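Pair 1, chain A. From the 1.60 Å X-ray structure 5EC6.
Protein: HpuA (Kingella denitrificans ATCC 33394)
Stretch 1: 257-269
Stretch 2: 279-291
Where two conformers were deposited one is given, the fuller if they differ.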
# COMPACT_ATOMS: atom_id res chain seq x y z
N THR A 257 -5.30 20.22 -8.13
CA THR A 257 -5.39 19.90 -6.69
C THR A 257 -6.11 18.57 -6.55
O THR A 257 -7.18 18.37 -7.14
CB THR A 257 -6.16 20.97 -5.92
OG1 THR A 257 -5.42 22.20 -6.02
CG2 THR A 257 -6.32 20.64 -4.42
N GLY A 258 -5.52 17.69 -5.75
CA GLY A 258 -6.18 16.40 -5.45
C GLY A 258 -6.43 16.26 -3.97
O GLY A 258 -5.75 16.83 -3.14
N GLN A 259 -7.45 15.45 -3.65
CA GLN A 259 -7.77 15.14 -2.30
C GLN A 259 -7.02 13.87 -1.85
O GLN A 259 -7.12 12.85 -2.50
CB GLN A 259 -9.29 14.94 -2.21
CG GLN A 259 -10.11 16.16 -2.66
CD GLN A 259 -9.72 17.43 -1.92
OE1 GLN A 259 -9.68 17.44 -0.70
NE2 GLN A 259 -9.36 18.49 -2.65
N VAL A 260 -6.26 14.00 -0.78
CA VAL A 260 -5.47 12.91 -0.19
C VAL A 260 -6.34 12.26 0.91
O VAL A 260 -6.96 12.96 1.72
CB VAL A 260 -4.19 13.42 0.42
CG1 VAL A 260 -3.43 12.29 1.09
CG2 VAL A 260 -3.34 14.17 -0.65
N SER A 261 -6.42 10.93 0.88
CA SER A 261 -7.08 10.17 1.94
C SER A 261 -6.24 8.94 2.19
O SER A 261 -5.96 8.20 1.26
CB SER A 261 -8.47 9.74 1.49
OG SER A 261 -9.13 9.16 2.59
N GLY A 262 -5.86 8.72 3.43
CA GLY A 262 -5.06 7.56 3.72
C GLY A 262 -4.90 7.27 5.19
O GLY A 262 -5.60 7.84 6.01
N GLY A 263 -4.01 6.35 5.50
CA GLY A 263 -3.81 5.95 6.88
C GLY A 263 -2.55 5.24 7.13
O GLY A 263 -1.75 4.93 6.21
N LEU A 264 -2.31 5.00 8.42
CA LEU A 264 -1.18 4.21 8.86
C LEU A 264 -1.64 2.78 9.09
O LEU A 264 -2.76 2.57 9.61
CB LEU A 264 -0.63 4.79 10.15
CG LEU A 264 -0.20 6.28 10.06
CD1 LEU A 264 0.29 6.79 11.40
CD2 LEU A 264 0.94 6.39 9.05
N PHE A 265 -0.79 1.87 8.68
CA PHE A 265 -1.05 0.43 8.71
C PHE A 265 0.04 -0.28 9.53
O PHE A 265 1.13 0.23 9.74
CB PHE A 265 -1.10 -0.12 7.29
CG PHE A 265 -2.26 0.39 6.46
CD1 PHE A 265 -3.54 -0.16 6.55
CD2 PHE A 265 -2.07 1.46 5.61
CE1 PHE A 265 -4.58 0.30 5.77
CE2 PHE A 265 -3.11 1.94 4.83
CZ PHE A 265 -4.38 1.38 4.92
N ALA A 266 -0.27 -1.54 9.86
CA ALA A 266 0.58 -2.50 10.60
C ALA A 266 0.47 -2.37 12.10
O ALA A 266 0.59 -1.25 12.69
CB ALA A 266 2.03 -2.47 10.17
N LYS A 267 0.22 -3.52 12.74
CA LYS A 267 0.25 -3.57 14.20
C LYS A 267 1.66 -3.33 14.70
O LYS A 267 2.64 -3.51 13.98
CB LYS A 267 -0.26 -4.93 14.71
CG LYS A 267 -1.74 -5.04 14.46
CD LYS A 267 -2.27 -6.43 14.73
CE LYS A 267 -3.76 -6.46 14.40
NZ LYS A 267 -4.07 -7.68 13.62
N GLU A 268 1.75 -3.00 15.99
CA GLU A 268 3.04 -2.96 16.66
C GLU A 268 3.82 -4.28 16.70
O GLU A 268 3.21 -5.34 16.53
CB GLU A 268 2.86 -2.42 18.07
CG GLU A 268 2.36 -3.45 19.06
CD GLU A 268 0.86 -3.72 18.95
OE1 GLU A 268 0.06 -3.12 18.20
OE2 GLU A 268 0.46 -4.60 19.72
N GLU A 269 5.12 -4.21 16.94
CA GLU A 269 5.96 -5.38 17.08
C GLU A 269 6.41 -5.43 18.52
O GLU A 269 6.78 -4.40 19.09
CB GLU A 269 7.17 -5.33 16.15
CG GLU A 269 6.77 -5.38 14.68
CD GLU A 269 7.95 -5.10 13.79
OE1 GLU A 269 8.79 -6.01 13.66
OE2 GLU A 269 8.08 -3.98 13.24
N PRO A 279 6.54 0.61 17.42
CA PRO A 279 5.15 1.02 17.46
C PRO A 279 4.40 0.52 16.22
O PRO A 279 5.04 0.12 15.22
CB PRO A 279 5.24 2.59 17.49
CG PRO A 279 6.60 2.92 17.06
CD PRO A 279 7.49 1.74 17.27
N SER A 280 3.09 0.60 16.30
CA SER A 280 2.21 0.43 15.14
C SER A 280 2.53 1.50 14.11
O SER A 280 3.22 2.49 14.42
CB SER A 280 0.78 0.50 15.56
OG SER A 280 0.39 1.77 15.99
N GLY A 281 2.01 1.30 12.91
CA GLY A 281 2.21 2.29 11.83
C GLY A 281 3.48 2.16 11.07
O GLY A 281 4.00 3.15 10.53
N GLY A 282 4.03 0.95 10.99
CA GLY A 282 5.15 0.70 10.19
C GLY A 282 4.96 0.74 8.66
O GLY A 282 5.95 0.64 7.94
N GLU A 283 3.71 0.81 8.24
CA GLU A 283 3.36 0.98 6.85
C GLU A 283 2.36 2.11 6.69
O GLU A 283 1.73 2.57 7.66
CB GLU A 283 2.86 -0.35 6.26
CG GLU A 283 3.97 -1.39 6.36
CD GLU A 283 3.57 -2.80 5.98
OE1 GLU A 283 2.42 -3.04 5.61
OE2 GLU A 283 4.48 -3.70 6.05
N ILE A 284 2.21 2.57 5.44
CA ILE A 284 1.41 3.75 5.15
C ILE A 284 0.81 3.55 3.76
O ILE A 284 1.43 2.93 2.92
CB ILE A 284 2.28 5.05 5.19
CG1 ILE A 284 1.40 6.31 5.15
CG2 ILE A 284 3.29 5.10 4.07
CD1 ILE A 284 2.11 7.55 5.62
N GLY A 285 -0.38 4.05 3.55
CA GLY A 285 -0.98 4.00 2.21
C GLY A 285 -2.17 4.93 2.07
O GLY A 285 -2.65 5.46 3.05
N GLY A 286 -2.60 5.14 0.84
CA GLY A 286 -3.73 5.97 0.60
C GLY A 286 -4.00 6.21 -0.86
O GLY A 286 -3.44 5.54 -1.73
N THR A 287 -4.88 7.19 -1.11
CA THR A 287 -5.26 7.57 -2.46
C THR A 287 -5.12 9.08 -2.62
O THR A 287 -5.16 9.84 -1.63
CB THR A 287 -6.71 7.14 -2.81
OG1 THR A 287 -7.62 7.70 -1.86
CG2 THR A 287 -6.81 5.62 -2.85
N VAL A 288 -5.00 9.48 -3.88
CA VAL A 288 -5.02 10.90 -4.24
C VAL A 288 -6.00 11.06 -5.38
O VAL A 288 -5.84 10.40 -6.39
CB VAL A 288 -3.64 11.48 -4.64
CG1 VAL A 288 -3.77 12.98 -4.79
CG2 VAL A 288 -2.58 11.16 -3.61
N ASN A 289 -7.04 11.85 -5.18
CA ASN A 289 -8.19 11.90 -6.08
C ASN A 289 -8.36 13.32 -6.62
O ASN A 289 -8.70 14.24 -5.85
CB ASN A 289 -9.45 11.48 -5.35
CG ASN A 289 -10.59 11.16 -6.30
OD1 ASN A 289 -10.79 11.84 -7.34
ND2 ASN A 289 -11.37 10.12 -5.94
N PHE A 290 -8.11 13.46 -7.93
CA PHE A 290 -8.17 14.76 -8.63
C PHE A 290 -9.54 14.98 -9.30
O PHE A 290 -9.77 16.00 -9.95
CB PHE A 290 -7.05 14.79 -9.67
CG PHE A 290 -5.67 14.76 -9.07
CD1 PHE A 290 -5.03 15.93 -8.67
CD2 PHE A 290 -5.04 13.54 -8.84
CE1 PHE A 290 -3.77 15.91 -8.12
CE2 PHE A 290 -3.79 13.50 -8.26
CZ PHE A 290 -3.14 14.70 -7.89
N GLY A 291 -10.46 14.04 -9.12
CA GLY A 291 -11.76 14.07 -9.79
C GLY A 291 -12.21 12.71 -10.21
O GLY A 291 -11.40 11.82 -10.48
O HOH W 1 -8.04 18.31 -9.84
O HOH W 2 -8.36 10.39 -2.05
O HOH W 3 4.19 -1.43 12.80

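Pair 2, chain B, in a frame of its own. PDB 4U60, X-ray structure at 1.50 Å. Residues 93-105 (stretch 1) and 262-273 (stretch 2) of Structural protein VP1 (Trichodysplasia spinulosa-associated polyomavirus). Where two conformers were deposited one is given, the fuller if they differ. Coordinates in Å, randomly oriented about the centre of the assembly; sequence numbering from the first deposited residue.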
# COMPACT_ATOMS: atom_id res chain seq x y z
N VAL B 93 -17.60 -13.42 -21.09
CA VAL B 93 -18.22 -13.29 -19.77
C VAL B 93 -17.16 -12.95 -18.70
O VAL B 93 -17.41 -12.14 -17.83
CB VAL B 93 -18.89 -14.61 -19.36
CG1 VAL B 93 -19.47 -14.52 -17.95
CG2 VAL B 93 -19.97 -15.01 -20.36
N SER B 94 -16.02 -13.60 -18.79
CA SER B 94 -14.97 -13.46 -17.78
C SER B 94 -13.64 -13.92 -18.32
O SER B 94 -13.58 -14.67 -19.30
CB SER B 94 -15.34 -14.31 -16.54
OG SER B 94 -15.44 -15.69 -16.85
N VAL B 95 -12.58 -13.49 -17.64
CA VAL B 95 -11.22 -13.90 -17.99
C VAL B 95 -10.43 -14.17 -16.73
O VAL B 95 -10.54 -13.43 -15.75
CB VAL B 95 -10.50 -12.86 -18.87
CG1 VAL B 95 -10.44 -11.48 -18.19
CG2 VAL B 95 -9.11 -13.35 -19.26
N LYS B 96 -9.64 -15.24 -16.76
CA LYS B 96 -8.59 -15.48 -15.77
C LYS B 96 -7.29 -15.19 -16.50
O LYS B 96 -6.99 -15.80 -17.52
CB LYS B 96 -8.62 -16.92 -15.26
CG LYS B 96 -9.95 -17.32 -14.64
CD LYS B 96 -9.96 -18.74 -14.09
CE LYS B 96 -9.22 -18.87 -12.78
NZ LYS B 96 -9.06 -20.28 -12.35
N THR B 97 -6.52 -14.24 -16.01
CA THR B 97 -5.27 -13.89 -16.68
C THR B 97 -4.15 -13.77 -15.66
O THR B 97 -4.39 -13.33 -14.53
CB THR B 97 -5.45 -12.58 -17.51
OG1 THR B 97 -4.23 -12.22 -18.17
CG2 THR B 97 -5.92 -11.41 -16.65
N GLU B 98 -2.93 -14.11 -16.09
CA GLU B 98 -1.75 -14.14 -15.23
C GLU B 98 -0.54 -13.78 -16.01
O GLU B 98 -0.42 -14.14 -17.19
CB GLU B 98 -1.45 -15.54 -14.69
CG GLU B 98 -2.54 -16.24 -13.95
CD GLU B 98 -2.18 -17.68 -13.64
OE1 GLU B 98 -3.10 -18.50 -13.77
OE2 GLU B 98 -1.03 -17.99 -13.22
N VAL B 99 0.39 -13.11 -15.33
CA VAL B 99 1.72 -12.89 -15.86
C VAL B 99 2.53 -14.14 -15.56
O VAL B 99 2.51 -14.66 -14.44
CB VAL B 99 2.38 -11.66 -15.22
CG1 VAL B 99 3.84 -11.53 -15.68
CG2 VAL B 99 1.59 -10.42 -15.56
N VAL B 100 3.22 -14.64 -16.58
CA VAL B 100 3.95 -15.91 -16.51
C VAL B 100 5.41 -15.63 -16.29
O VAL B 100 5.94 -14.66 -16.81
CB VAL B 100 3.78 -16.68 -17.83
CG1 VAL B 100 4.47 -18.04 -17.79
CG2 VAL B 100 2.29 -16.85 -18.12
N GLY B 101 6.09 -16.49 -15.54
CA GLY B 101 7.53 -16.34 -15.38
C GLY B 101 7.99 -15.29 -14.37
O GLY B 101 9.14 -14.86 -14.41
N VAL B 102 7.12 -14.91 -13.45
CA VAL B 102 7.51 -13.94 -12.41
C VAL B 102 8.75 -14.40 -11.66
O VAL B 102 9.64 -13.62 -11.34
CB VAL B 102 6.33 -13.64 -11.44
CG1 VAL B 102 6.77 -12.79 -10.25
CG2 VAL B 102 5.21 -12.94 -12.19
N SER B 103 8.83 -15.70 -11.38
CA SER B 103 9.96 -16.26 -10.65
C SER B 103 11.29 -16.11 -11.36
O SER B 103 12.34 -16.20 -10.70
CB SER B 103 9.69 -17.71 -10.28
OG SER B 103 9.70 -18.53 -11.42
N SER B 104 11.28 -15.90 -12.68
CA SER B 104 12.53 -15.65 -13.42
C SER B 104 13.26 -14.39 -12.97
O SER B 104 14.47 -14.22 -13.26
CB SER B 104 12.30 -15.56 -14.94
OG SER B 104 11.56 -14.39 -15.27
N LEU B 105 12.57 -13.52 -12.25
CA LEU B 105 13.17 -12.31 -11.74
C LEU B 105 13.97 -12.57 -10.46
O LEU B 105 14.66 -11.68 -9.98
CB LEU B 105 12.09 -11.25 -11.53
CG LEU B 105 11.29 -10.87 -12.80
CD1 LEU B 105 10.21 -9.87 -12.37
CD2 LEU B 105 12.19 -10.29 -13.86
N TYR B 262 14.79 -2.95 -21.63
CA TYR B 262 13.51 -3.36 -21.10
C TYR B 262 13.42 -4.87 -21.02
O TYR B 262 13.94 -5.56 -21.88
CB TYR B 262 12.36 -2.93 -22.01
CG TYR B 262 11.98 -1.50 -22.01
CD1 TYR B 262 11.08 -1.01 -21.08
CD2 TYR B 262 12.50 -0.61 -22.94
CE1 TYR B 262 10.67 0.31 -21.09
CE2 TYR B 262 12.13 0.72 -22.94
CZ TYR B 262 11.20 1.18 -22.03
OH TYR B 262 10.77 2.48 -22.01
N ARG B 263 12.76 -5.36 -19.99
CA ARG B 263 12.41 -6.77 -19.85
C ARG B 263 10.90 -6.93 -19.71
O ARG B 263 10.29 -6.22 -18.89
CB ARG B 263 13.08 -7.37 -18.62
CG ARG B 263 12.70 -8.80 -18.28
CD ARG B 263 12.86 -9.75 -19.47
NE ARG B 263 12.89 -11.15 -19.06
CZ ARG B 263 12.72 -12.18 -19.89
NH1 ARG B 263 12.45 -11.96 -21.16
NH2 ARG B 263 12.76 -13.42 -19.43
N GLY B 264 10.33 -7.84 -20.50
CA GLY B 264 8.91 -8.13 -20.50
C GLY B 264 8.64 -9.58 -20.21
O GLY B 264 9.54 -10.41 -20.37
N LEU B 265 7.41 -9.87 -19.75
CA LEU B 265 6.99 -11.24 -19.49
C LEU B 265 5.72 -11.57 -20.28
O LEU B 265 4.94 -10.67 -20.62
CB LEU B 265 6.75 -11.46 -18.00
CG LEU B 265 8.01 -11.46 -17.11
CD1 LEU B 265 7.59 -11.62 -15.66
CD2 LEU B 265 9.01 -12.54 -17.49
N PRO B 266 5.50 -12.86 -20.54
CA PRO B 266 4.30 -13.27 -21.23
C PRO B 266 3.07 -13.22 -20.32
O PRO B 266 3.20 -13.19 -19.10
CB PRO B 266 4.59 -14.72 -21.65
CG PRO B 266 5.83 -15.16 -20.91
CD PRO B 266 6.30 -14.01 -20.08
N ARG B 267 1.90 -13.19 -20.93
CA ARG B 267 0.65 -13.22 -20.20
C ARG B 267 -0.22 -14.35 -20.75
O ARG B 267 -0.31 -14.55 -21.98
CB ARG B 267 -0.07 -11.89 -20.34
CG ARG B 267 -1.39 -11.82 -19.59
CD ARG B 267 -1.95 -10.40 -19.64
NE ARG B 267 -1.29 -9.48 -18.70
CZ ARG B 267 -1.69 -9.25 -17.45
NH1 ARG B 267 -2.74 -9.90 -16.92
NH2 ARG B 267 -1.05 -8.37 -16.69
N TYR B 268 -0.86 -15.04 -19.83
CA TYR B 268 -1.79 -16.12 -20.11
C TYR B 268 -3.22 -15.64 -19.93
O TYR B 268 -3.49 -14.80 -19.08
CB TYR B 268 -1.51 -17.25 -19.13
CG TYR B 268 -2.59 -18.30 -19.09
CD1 TYR B 268 -2.58 -19.37 -19.98
CD2 TYR B 268 -3.61 -18.23 -18.15
CE1 TYR B 268 -3.58 -20.35 -19.94
CE2 TYR B 268 -4.60 -19.20 -18.10
CZ TYR B 268 -4.58 -20.26 -18.99
OH TYR B 268 -5.55 -21.24 -18.94
N PHE B 269 -4.14 -16.19 -20.73
CA PHE B 269 -5.55 -15.87 -20.65
C PHE B 269 -6.40 -17.12 -20.77
O PHE B 269 -6.14 -17.97 -21.62
CB PHE B 269 -5.99 -14.95 -21.81
CG PHE B 269 -5.21 -13.68 -21.94
CD1 PHE B 269 -4.01 -13.66 -22.65
CD2 PHE B 269 -5.71 -12.47 -21.45
CE1 PHE B 269 -3.31 -12.49 -22.84
CE2 PHE B 269 -4.98 -11.29 -21.63
CZ PHE B 269 -3.79 -11.33 -22.32
N ASN B 270 -7.44 -17.19 -19.95
CA ASN B 270 -8.50 -18.19 -20.10
C ASN B 270 -9.82 -17.44 -20.06
O ASN B 270 -10.21 -16.91 -19.02
CB ASN B 270 -8.42 -19.25 -18.99
CG ASN B 270 -9.42 -20.39 -19.19
OD1 ASN B 270 -9.04 -21.50 -19.57
ND2 ASN B 270 -10.69 -20.11 -18.94
N ILE B 271 -10.48 -17.39 -21.20
CA ILE B 271 -11.67 -16.58 -21.38
C ILE B 271 -12.90 -17.48 -21.57
O ILE B 271 -12.90 -18.39 -22.40
CB ILE B 271 -11.50 -15.64 -22.59
CG1 ILE B 271 -10.31 -14.72 -22.35
CG2 ILE B 271 -12.78 -14.86 -22.83
CD1 ILE B 271 -9.73 -14.09 -23.59
N LEU B 272 -13.92 -17.22 -20.77
CA LEU B 272 -15.19 -17.93 -20.85
C LEU B 272 -16.14 -17.12 -21.71
O LEU B 272 -16.29 -15.93 -21.48
CB LEU B 272 -15.77 -18.09 -19.45
CG LEU B 272 -17.11 -18.80 -19.36
CD1 LEU B 272 -16.93 -20.28 -19.66
CD2 LEU B 272 -17.73 -18.59 -17.99
N LEU B 273 -16.77 -17.78 -22.69
CA LEU B 273 -17.74 -17.11 -23.57
C LEU B 273 -19.03 -17.88 -23.62
O LEU B 273 -19.06 -19.10 -23.42
CB LEU B 273 -17.22 -16.94 -25.00
CG LEU B 273 -15.90 -16.18 -25.12
CD1 LEU B 273 -14.77 -17.18 -25.31
CD2 LEU B 273 -15.90 -15.20 -26.26
O HOH W 4 -12.85 -17.05 -17.08
O HOH W 5 13.32 -12.77 -16.65

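What geometry do the two pairs share? Each is an antiparallel pair of strands, with 161° between the N-to-C directions in pair 1 and 166° in pair 2, and 14 central residues superpose with an RMSD of 0.7 Å. The register is the same: A:Ser261 pairs with A:Thr287 where B:Lys96 pairs with B:Asn270, and both are hydrogen-bonded pairs. A:Thr287 N donates to A:Ser261 O at 2.8 Å, and B:Asn270 N donates to B:Lys96 O at 2.8 Å. Because such bonds involve backbone atoms alone, the ladder accepts very different side chains.

How do the matched positions fill the face that carries A:Val260 and A:Val288 in pair 1, B:Val95 and B:Ile271 in pair 2? These positions stay aliphatic in both. A:Val260 CG2 lies 4.3 Å from A:Val288 CG2, whereas B:Val95 CG2 comes within 3.6 Å of B:Ile271 CG1. Further along the same face, A:Leu264 CD2 meets A:Ile284 CD1 at 3.8 Å. The matched B:Val99 and B:Arg267 pack differently: B:Val99 CG2 sits over one face of the guanidinium, 3.5 Å from B:Arg267 NH2. B:Leu265 CB also packs 3.7 Å from B:Val99 CG1, where the matched A:Gly282 has no side chain.

What happens where glycines sit in pair 1? A:Gly262 CA and A:Gly286 CA are only 3.7 Å apart. An ideal CB on A:Gly286 would clash with A:Ser261 O and with A:Gly262 CA, so the close approach depends on the bare backbone. B:Thr97 CA and B:Phe269 CA are 4.4 Å apart, and both residues carry side chains. B:Thr97 OG1 lies over one face of the B:Phe269 ring, 3.6 Å from B:Phe269 CD2; it donates to B:Tyr268 O at 2.8 Å and accepts from B:Arg267 NH1 at 3.0 Å. The threonine thereby ties the arginine side chain to the strand. At A:Gly258 an ideal CB would clash with A:Phe290 CE1; its CA instead lies over that ring's face, while the matched B:Val93 carries a side chain.

How is the other face covered? A:Gly285, bridged to A:Gly263, leaves space for the ring edge of A:Phe265, with A:Phe265 CE2 3.7 Å from A:Gly285 N. Pair 2 has B:Tyr268 and B:Glu98 at these glycine positions and the smaller B:Val100 in place of the phenylalanine. B:Val100 CG2 packs 4.0 Å from B:Tyr268 CB, and B:Val100 CB lies 4.0 Å from B:Pro266 CG. In one pair a large ring reaches A:Gly285, which has no side chain; in the other, a short valine meets side chains supplied by the partner stretch.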